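Protein-glutaminase (Chryseobacterium proteolyticum, PDB 3A55) probably hydrolyses the side-chain amide of protein-bound glutamine to release ammonia, and is captured here in a mutant pro form resembling the reaction intermediate. Local coordinates at residues A[130-135]-A[165-170]; A[76-81]-A[88-93]; A[37-42]-A[52-57]. The protein carries 1 engineered substitution. All blocks are in the same frame, centred on the assembly; numbering follows the deposited sequence. Where two conformers were deposited one is given.

Overall arrangement
None of the three contacts is fully in the core; each mixes buried residues with partly exposed or exposed ones. Contact 1 joins two helices of the glutaminase domain, through a pair of side-chain amides beside aliphatic packing. Contacts 2 and 3 lie across the chain's centre from it, at 39 and 41 Å between centres, in one five-stranded antiparallel sheet that probably belongs to the pro region. They hold opposite outer strands of that sheet, yet their centres are 14 Å apart, and K80 and K53 share E85 between them. Contact 2 adds charge and ring chemistry to backbone bonds; contact 3 has one backbone-bonded pair, I39 with I52, and otherwise aliphatic side chains and a proline.

Contact 1 of 3, residues A[130-135]-A[165-170]; sequences NQIKNQ and QILMNN
Q131 and N170 meet amide to amide, approaching from opposite directions and bonding twice. N170 ND2 donates to Q131 OE1 at 2.9 Å, and Q131 NE2 returns a bond to N170 OD1 at 3.0 Å. Both are fairly straight, with N-H...O angles of 161° and 164°, although the two amide planes are turned well away from each other. Each acceptor lies close to its donor's amide plane, whereas each donor sits off its acceptor's carbonyl plane. The other hydrogen of N170 ND2 goes to I166 O (2.8 Å), so both N-H groups of this amide are used; CG beside the backbone N (chi1 -75°) brings the amide back to its own helix end. Q131 NE2 has a second, weak partner in S127 OG. An aspartate in place of N170 would probably leave Q131 OE1 and I166 O without their shared donor. Beneath the amides the contact is aliphatic. I166 CD1 lies 3.8 Å from I132 CG1 and also 3.8 Å from Q135 CG, whose polar end turns to the backbone N of S143. I132 CD1 touches L167 CD1 at 3.7 Å. The contact thus joins the C-terminal parts of helices 122-133 and 156-169, and I132 and L167 both rest on I200 of strand 196-205.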
loop_
_atom_site.group_PDB
_atom_site.type_symbol
_atom_site.label_atom_id
_atom_site.label_comp_id
_atom_site.label_asym_id
_atom_site.label_seq_id
_atom_site.Cartn_x
_atom_site.Cartn_y
_atom_site.Cartn_z
ATOM N N ASN A 130 17.472 7.525 9.540
ATOM C CA ASN A 130 17.928 8.809 8.998
ATOM C C ASN A 130 18.191 8.770 7.499
ATOM O O ASN A 130 17.831 9.706 6.777
ATOM C CB ASN A 130 19.144 9.304 9.773
ATOM C CG ASN A 130 18.779 9.759 11.167
ATOM O OD1 ASN A 130 17.648 10.200 11.411
ATOM N ND2 ASN A 130 19.722 9.652 12.092
ATOM N N GLN A 131 18.768 7.672 7.023
ATOM C CA GLN A 131 19.011 7.504 5.598
ATOM C C GLN A 131 17.698 7.482 4.828
ATOM O O GLN A 131 17.599 8.050 3.736
ATOM C CB GLN A 131 19.768 6.219 5.321
ATOM C CG GLN A 131 21.209 6.218 5.800
ATOM C CD GLN A 131 21.903 4.935 5.432
ATOM O OE1 GLN A 131 21.948 4.559 4.257
ATOM N NE2 GLN A 131 22.433 4.235 6.436
ATOM N N ILE A 132 16.696 6.817 5.394
ATOM C CA ILE A 132 15.393 6.752 4.749
ATOM C C ILE A 132 14.716 8.121 4.734
ATOM O O ILE A 132 14.233 8.582 3.689
ATOM C CB ILE A 132 14.505 5.703 5.445
ATOM C CG1 ILE A 132 14.993 4.302 5.068
ATOM C CG2 ILE A 132 13.025 5.898 5.056
ATOM C CD1 ILE A 132 14.462 3.171 5.963
ATOM N N LYS A 133 14.690 8.784 5.885
ATOM C CA LYS A 133 14.054 10.094 5.965
ATOM C C LYS A 133 14.762 11.104 5.049
ATOM O O LYS A 133 14.120 11.991 4.480
ATOM C CB LYS A 133 14.005 10.590 7.409
ATOM C CG LYS A 133 13.078 11.787 7.623
ATOM C CD LYS A 133 13.088 12.255 9.077
ATOM C CE LYS A 133 12.253 13.518 9.249
ATOM N NZ LYS A 133 12.339 14.016 10.652
ATOM N N ASN A 134 16.081 10.948 4.899
ATOM C CA ASN A 134 16.860 11.802 3.993
ATOM C C ASN A 134 16.443 11.670 2.526
ATOM O O ASN A 134 16.816 12.518 1.703
ATOM C CB ASN A 134 18.366 11.506 4.114
ATOM C CG ASN A 134 19.025 12.208 5.301
ATOM O OD1 ASN A 134 20.200 11.967 5.603
ATOM N ND2 ASN A 134 18.273 13.057 5.983
ATOM N N GLN A 135 15.692 10.617 2.193
ATOM C CA GLN A 135 15.216 10.426 0.823
ATOM C C GLN A 135 13.809 10.955 0.605
ATOM O O GLN A 135 13.238 10.747 -0.466
ATOM C CB GLN A 135 15.322 8.956 0.394
ATOM C CG GLN A 135 16.770 8.461 0.321
ATOM C CD GLN A 135 17.593 9.275 -0.664
ATOM O OE1 GLN A 135 17.102 9.652 -1.726
ATOM N NE2 GLN A 135 18.849 9.548 -0.317
ATOM N N GLN A 165 14.800 -0.930 -0.189
ATOM C CA GLN A 165 15.993 -0.820 -1.029
ATOM C C GLN A 165 17.140 -0.124 -0.289
ATOM O O GLN A 165 18.292 -0.534 -0.416
ATOM C CB GLN A 165 15.700 -0.101 -2.348
ATOM C CG GLN A 165 16.916 0.002 -3.264
ATOM C CD GLN A 165 16.618 0.796 -4.513
ATOM O OE1 GLN A 165 16.005 1.863 -4.451
ATOM N NE2 GLN A 165 17.034 0.274 -5.659
ATOM N N ILE A 166 16.818 0.912 0.486
ATOM C CA ILE A 166 17.831 1.601 1.291
ATOM C C ILE A 166 18.456 0.638 2.297
ATOM O O ILE A 166 19.689 0.605 2.442
ATOM C CB ILE A 166 17.267 2.861 1.992
ATOM C CG1 ILE A 166 16.822 3.875 0.934
ATOM C CG2 ILE A 166 18.308 3.468 2.964
ATOM C CD1 ILE A 166 15.940 4.971 1.447
ATOM N N LEU A 167 17.632 -0.160 2.985
ATOM C CA LEU A 167 18.212 -1.160 3.876
ATOM C C LEU A 167 19.132 -2.111 3.123
ATOM O O LEU A 167 20.223 -2.439 3.596
ATOM C CB LEU A 167 17.123 -1.962 4.601
ATOM C CG LEU A 167 16.787 -1.497 6.019
ATOM C CD1 LEU A 167 16.204 -0.092 6.036
ATOM C CD2 LEU A 167 15.849 -2.489 6.714
ATOM N N MET A 168 18.695 -2.558 1.949
ATOM C CA MET A 168 19.463 -3.512 1.153
ATOM C C MET A 168 20.801 -2.922 0.718
ATOM O O MET A 168 21.820 -3.627 0.689
ATOM C CB MET A 168 18.651 -3.990 -0.044
ATOM C CG MET A 168 17.495 -4.865 0.387
ATOM S SD MET A 168 16.447 -5.389 -0.970
ATOM C CE MET A 168 17.476 -6.548 -1.843
ATOM N N ASN A 169 20.797 -1.626 0.402
ATOM C CA ASN A 169 22.023 -0.898 0.048
ATOM C C ASN A 169 23.028 -0.903 1.197
ATOM O O ASN A 169 24.236 -0.730 0.984
ATOM C CB ASN A 169 21.702 0.549 -0.329
ATOM C CG ASN A 169 20.986 0.669 -1.666
ATOM O OD1 ASN A 169 20.976 -0.264 -2.471
ATOM N ND2 ASN A 169 20.395 1.832 -1.913
ATOM N N ASN A 170 22.506 -1.070 2.411
ATOM C CA ASN A 170 23.313 -1.174 3.634
ATOM C C ASN A 170 23.610 -2.617 4.047
ATOM O O ASN A 170 24.285 -2.852 5.054
ATOM C CB ASN A 170 22.617 -0.463 4.800
ATOM C CG ASN A 170 22.718 1.045 4.717
ATOM O OD1 ASN A 170 23.560 1.657 5.382
ATOM N ND2 ASN A 170 21.865 1.655 3.900
#

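Contact 2 of 3, residues A[76-81]-A[88-93]; sequences HIFLKP and KVESAS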
loop_
_atom_site.group_PDB
_atom_site.type_symbol
_atom_site.label_atom_id
_atom_site.label_comp_id
_atom_site.label_asym_id
_atom_site.label_seq_id
_atom_site.Cartn_x
_atom_site.Cartn_y
_atom_site.Cartn_z
ATOM N N HIS A 76 -13.180 -5.309 -15.002
ATOM C CA HIS A 76 -12.846 -4.056 -15.671
ATOM C C HIS A 76 -13.676 -2.945 -15.037
ATOM O O HIS A 76 -14.906 -3.019 -15.027
ATOM C CB HIS A 76 -13.150 -4.167 -17.164
ATOM C CG HIS A 76 -12.512 -3.098 -17.995
ATOM N ND1 HIS A 76 -12.217 -3.277 -19.328
ATOM C CD2 HIS A 76 -12.090 -1.850 -17.681
ATOM C CE1 HIS A 76 -11.664 -2.177 -19.808
ATOM N NE2 HIS A 76 -11.570 -1.298 -18.829
ATOM N N ILE A 77 -13.002 -1.927 -14.504
ATOM C CA ILE A 77 -13.638 -0.865 -13.726
ATOM C C ILE A 77 -13.722 0.441 -14.520
ATOM O O ILE A 77 -12.756 0.839 -15.160
ATOM C CB ILE A 77 -12.835 -0.595 -12.411
ATOM C CG1 ILE A 77 -12.849 -1.830 -11.499
ATOM C CG2 ILE A 77 -13.347 0.654 -11.682
ATOM C CD1 ILE A 77 -14.241 -2.207 -11.006
ATOM N N PHE A 78 -14.877 1.094 -14.453
ATOM C CA PHE A 78 -15.086 2.419 -15.043
ATOM C C PHE A 78 -15.579 3.342 -13.946
ATOM O O PHE A 78 -16.494 2.983 -13.192
ATOM C CB PHE A 78 -16.124 2.363 -16.160
ATOM C CG PHE A 78 -15.723 1.500 -17.320
ATOM C CD1 PHE A 78 -15.212 2.076 -18.483
ATOM C CD2 PHE A 78 -15.846 0.113 -17.255
ATOM C CE1 PHE A 78 -14.842 1.283 -19.563
ATOM C CE2 PHE A 78 -15.477 -0.682 -18.321
ATOM C CZ PHE A 78 -14.972 -0.095 -19.481
ATOM N N LEU A 79 -14.968 4.522 -13.842
ATOM C CA LEU A 79 -15.306 5.449 -12.778
ATOM C C LEU A 79 -16.051 6.654 -13.302
ATOM O O LEU A 79 -15.821 7.083 -14.433
ATOM C CB LEU A 79 -14.041 5.922 -12.059
ATOM C CG LEU A 79 -13.175 4.855 -11.390
ATOM C CD1 LEU A 79 -11.971 5.520 -10.792
ATOM C CD2 LEU A 79 -13.954 4.088 -10.317
ATOM N N LYS A 80 -16.922 7.210 -12.471
ATOM C CA LYS A 80 -17.497 8.515 -12.765
ATOM C C LYS A 80 -16.360 9.543 -12.755
ATOM O O LYS A 80 -15.456 9.456 -11.925
ATOM C CB LYS A 80 -18.597 8.846 -11.755
ATOM C CG LYS A 80 -19.761 7.866 -11.838
ATOM C CD LYS A 80 -20.918 8.223 -10.945
ATOM C CE LYS A 80 -21.983 7.138 -11.051
ATOM N NZ LYS A 80 -23.252 7.489 -10.365
ATOM N N PRO A 81 -16.386 10.501 -13.692
ATOM C CA PRO A 81 -15.266 11.439 -13.817
ATOM C C PRO A 81 -14.974 12.175 -12.506
ATOM O O PRO A 81 -15.909 12.521 -11.774
ATOM C CB PRO A 81 -15.750 12.433 -14.889
ATOM C CG PRO A 81 -17.251 12.249 -14.945
ATOM C CD PRO A 81 -17.451 10.780 -14.673
ATOM N N LYS A 88 -19.462 1.622 -13.754
ATOM C CA LYS A 88 -19.705 0.402 -14.534
ATOM C C LYS A 88 -18.633 -0.624 -14.209
ATOM O O LYS A 88 -17.481 -0.257 -13.957
ATOM C CB LYS A 88 -19.714 0.716 -16.044
ATOM C CG LYS A 88 -19.962 -0.480 -16.949
ATOM C CD LYS A 88 -20.269 -0.081 -18.381
ATOM C CE LYS A 88 -19.076 0.549 -19.083
ATOM N NZ LYS A 88 -19.387 0.894 -20.500
ATOM N N VAL A 89 -19.026 -1.901 -14.195
ATOM C CA VAL A 89 -18.099 -3.017 -14.044
ATOM C C VAL A 89 -18.326 -3.960 -15.212
ATOM O O VAL A 89 -19.470 -4.290 -15.530
ATOM C CB VAL A 89 -18.330 -3.774 -12.714
ATOM C CG1 VAL A 89 -17.325 -4.920 -12.562
ATOM C CG2 VAL A 89 -18.210 -2.806 -11.541
ATOM N N GLU A 90 -17.241 -4.363 -15.866
ATOM C CA GLU A 90 -17.321 -5.329 -16.957
ATOM C C GLU A 90 -16.478 -6.557 -16.638
ATOM O O GLU A 90 -15.559 -6.507 -15.814
ATOM C CB GLU A 90 -16.930 -4.687 -18.297
ATOM C CG GLU A 90 -17.932 -3.623 -18.745
ATOM C CD GLU A 90 -17.642 -3.038 -20.118
ATOM O OE1 GLU A 90 -16.488 -3.135 -20.591
ATOM O OE2 GLU A 90 -18.578 -2.457 -20.719
ATOM N N SER A 91 -16.820 -7.667 -17.272
ATOM C CA SER A 91 -16.132 -8.923 -17.015
ATOM C C SER A 91 -14.712 -8.894 -17.574
ATOM O O SER A 91 -14.398 -8.111 -18.476
ATOM C CB SER A 91 -16.920 -10.084 -17.620
ATOM O OG SER A 91 -16.948 -9.972 -19.025
ATOM N N ALA A 92 -13.852 -9.736 -17.016
ATOM C CA ALA A 92 -12.501 -9.885 -17.531
ATOM C C ALA A 92 -12.474 -11.033 -18.533
ATOM O O ALA A 92 -13.292 -11.953 -18.456
ATOM C CB ALA A 92 -11.533 -10.136 -16.397
ATOM N N SER A 93 -11.537 -10.968 -19.476
ATOM C CA SER A 93 -11.364 -12.009 -20.484
ATOM C C SER A 93 -10.623 -13.207 -19.889
ATOM O O SER A 93 -10.020 -13.086 -18.818
ATOM C CB SER A 93 -10.577 -11.457 -21.672
ATOM O OG SER A 93 -9.245 -11.159 -21.301
HETATM O O HOH W 1 -14.745 -4.999 -20.869
#
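On one face of the beta hairpin of strands 75-79 and 86-91, the F78 ring carries the aliphatic end of K88: K88 CE stands above the ring centre, 3.8 Å from the centroid, in a CH-pi contact. K88 NZ continues along nearly the same normal, 6° off it, to make a cation-pi interaction at 4.6 Å from that centroid. The bend of the lysine at chi3 (67°) folds its tip over the ring. At the ring's edge, in plane, lies K88 O, while E90 OE1 approaches obliquely, its carboxylate turned 70° from the ring. The H76 ring in turn receives F78 CZ over one face, offset toward the rim.

These side chains rise from the border of the antiparallel sheet. H76 with E90 and F78 with K88 are hydrogen-bonded pairs. In the first, H76 N to E90 O and E90 N to H76 O both measure 2.8 Å; in the second, F78 N to K88 O is 3.0 Å and the return bond is weak. The non-hydrogen-bonded pair, I77 with V89, faces the other way, and its side chains pack on L65 of helix 59-71. K88 NZ also forms a salt bridge with E90 OE2 at 3.5 Å, so the ammonium has both a ring and a carboxylate. The H76 ring is held at its far nitrogen, NE2, by D23 OD1. A water donates to E90 OE1 at 2.6 Å and, weakly, to H76 ND1.

Contact 3 of 3, residues A[37-42]-A[52-57]; sequences GMIKVS and IKPTKE
I39 runs alongside I52, both side chains leaving the sheet on the same face from an antiparallel hydrogen-bonded pair at the border of the five-stranded sheet. Their backbones bond in both directions: I39 N to I52 O at 3.1 Å, and I52 N to I39 O at 2.9 Å. Strands 38-43 and 49-52 follow each other in sequence as a hairpin, and this pair lies where the second strand gives way to loop.

Traced outward, the I39 side chain begins with CB, which lies 3.4 Å from I52 O and 3.8 Å from I52 CG2. At CB it forks. The CG2 branch, anti to the backbone N, meets the same methyl, I52 CG2, at 3.9 Å. The CG1 branch, with chi1 at -63° placing it anti to the carbonyl carbon, skirts I52 O and extends to CD1, which reaches P54 CB at 3.8 Å, the two side chains running antiparallel as they pass. I39 therefore bridges the last strand residue and the proline beyond it. V41 CG2 touches I52 CG2 more loosely, and I39 and I52 both press on I62 of helix 59-71, which covers this side of the sheet.

The other face carries M38, whose CG sits 3.5 Å from I52 O, so that this oxygen has carbon neighbours on either strand face besides its N-H donor. P54 centres an inverse gamma turn, closed by a weak bond from T55 N to K53 O, as the chain leaves the strand. Within that turn the proline ring meets the G37 backbone, P54 CD lying 3.1 Å from G37 O.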
loop_
_atom_site.group_PDB
_atom_site.type_symbol
_atom_site.label_atom_id
_atom_site.label_comp_id
_atom_site.label_asym_id
_atom_site.label_seq_id
_atom_site.Cartn_x
_atom_site.Cartn_y
_atom_site.Cartn_z
ATOM N N GLY A 37 -24.982 3.929 3.664
ATOM C CA GLY A 37 -25.729 3.978 2.409
ATOM C C GLY A 37 -24.898 3.746 1.161
ATOM O O GLY A 37 -25.405 3.836 0.045
ATOM N N MET A 38 -23.616 3.454 1.345
ATOM C CA MET A 38 -22.745 3.216 0.209
ATOM C C MET A 38 -21.851 2.012 0.417
ATOM O O MET A 38 -21.443 1.691 1.530
ATOM C CB MET A 38 -21.917 4.455 -0.125
ATOM C CG MET A 38 -21.187 4.340 -1.446
ATOM S SD MET A 38 -21.502 5.732 -2.532
ATOM C CE MET A 38 -23.268 5.879 -2.332
ATOM N N ILE A 39 -21.555 1.353 -0.687
ATOM C CA ILE A 39 -20.742 0.167 -0.668
ATOM C C ILE A 39 -19.315 0.603 -0.958
ATOM O O ILE A 39 -19.054 1.246 -1.973
ATOM C CB ILE A 39 -21.262 -0.829 -1.711
ATOM C CG1 ILE A 39 -22.694 -1.264 -1.347
ATOM C CG2 ILE A 39 -20.336 -2.015 -1.830
ATOM C CD1 ILE A 39 -23.385 -2.010 -2.426
ATOM N N LYS A 40 -18.401 0.274 -0.047
ATOM C CA LYS A 40 -16.992 0.622 -0.218
ATOM C C LYS A 40 -16.251 -0.561 -0.798
ATOM O O LYS A 40 -16.290 -1.662 -0.247
ATOM C CB LYS A 40 -16.349 1.036 1.111
ATOM C CG LYS A 40 -17.037 2.215 1.788
ATOM C CD LYS A 40 -16.138 2.888 2.813
ATOM C CE LYS A 40 -15.452 1.897 3.705
ATOM N NZ LYS A 40 -14.899 2.575 4.910
ATOM N N VAL A 41 -15.572 -0.337 -1.912
ATOM C CA VAL A 41 -14.859 -1.383 -2.614
ATOM C C VAL A 41 -13.358 -1.120 -2.531
ATOM O O VAL A 41 -12.899 0.014 -2.735
ATOM C CB VAL A 41 -15.317 -1.467 -4.103
ATOM C CG1 VAL A 41 -14.702 -2.680 -4.785
ATOM C CG2 VAL A 41 -16.850 -1.532 -4.204
ATOM N N SER A 42 -12.600 -2.158 -2.201
ATOM C CA SER A 42 -11.137 -2.045 -2.192
ATOM C C SER A 42 -10.567 -2.940 -3.279
ATOM O O SER A 42 -11.155 -3.965 -3.632
ATOM C CB SER A 42 -10.555 -2.400 -0.826
ATOM O OG SER A 42 -11.201 -3.539 -0.267
ATOM N N ILE A 52 -19.643 2.434 -4.592
ATOM C CA ILE A 52 -20.730 2.216 -5.542
ATOM C C ILE A 52 -22.050 2.278 -4.785
ATOM O O ILE A 52 -22.149 1.763 -3.670
ATOM C CB ILE A 52 -20.535 0.884 -6.331
ATOM C CG1 ILE A 52 -21.518 0.759 -7.498
ATOM C CG2 ILE A 52 -20.539 -0.330 -5.393
ATOM C CD1 ILE A 52 -21.147 -0.337 -8.490
ATOM N N LYS A 53 -23.053 2.944 -5.369
ATOM C CA LYS A 53 -24.337 3.110 -4.696
ATOM C C LYS A 53 -25.192 1.855 -4.872
ATOM O O LYS A 53 -25.249 1.327 -5.952
ATOM C CB LYS A 53 -25.122 4.312 -5.225
ATOM C CG LYS A 53 -24.317 5.436 -5.808
ATOM C CD LYS A 53 -25.227 6.632 -6.077
ATOM C CE LYS A 53 -24.597 7.957 -5.654
ATOM N NZ LYS A 53 -23.998 8.679 -6.793
ATOM N N PRO A 54 -25.823 1.389 -3.783
ATOM C CA PRO A 54 -26.646 0.180 -3.867
ATOM C C PRO A 54 -28.033 0.462 -4.455
ATOM O O PRO A 54 -29.046 0.416 -3.752
ATOM C CB PRO A 54 -26.741 -0.275 -2.406
ATOM C CG PRO A 54 -26.642 0.966 -1.620
ATOM C CD PRO A 54 -25.759 1.915 -2.406
ATOM N N THR A 55 -28.055 0.750 -5.749
ATOM C CA THR A 55 -29.289 1.051 -6.462
ATOM C C THR A 55 -29.683 -0.142 -7.326
ATOM O O THR A 55 -28.857 -1.016 -7.604
ATOM C CB THR A 55 -29.094 2.285 -7.350
ATOM O OG1 THR A 55 -27.988 2.062 -8.230
ATOM C CG2 THR A 55 -28.814 3.525 -6.507
ATOM N N LYS A 56 -30.946 -0.184 -7.758
ATOM C CA LYS A 56 -31.410 -1.283 -8.608
ATOM C C LYS A 56 -30.542 -1.397 -9.853
ATOM O O LYS A 56 -30.214 -2.500 -10.290
ATOM C CB LYS A 56 -32.890 -1.125 -9.003
ATOM C CG LYS A 56 -33.857 -1.477 -7.890
ATOM C CD LYS A 56 -35.302 -1.463 -8.395
ATOM C CE LYS A 56 -36.287 -1.391 -7.244
ATOM N NZ LYS A 56 -36.375 -0.012 -6.669
ATOM N N GLU A 57 -30.138 -0.255 -10.399
ATOM C CA GLU A 57 -29.330 -0.244 -11.614
ATOM C C GLU A 57 -27.866 -0.644 -11.428
ATOM O O GLU A 57 -27.176 -0.976 -12.395
ATOM C CB GLU A 57 -29.390 1.121 -12.272
ATOM C CG GLU A 57 -28.353 2.097 -11.797
ATOM C CD GLU A 57 -28.778 3.517 -12.036
ATOM O OE1 GLU A 57 -27.955 4.300 -12.553
ATOM O OE2 GLU A 57 -29.937 3.842 -11.699
#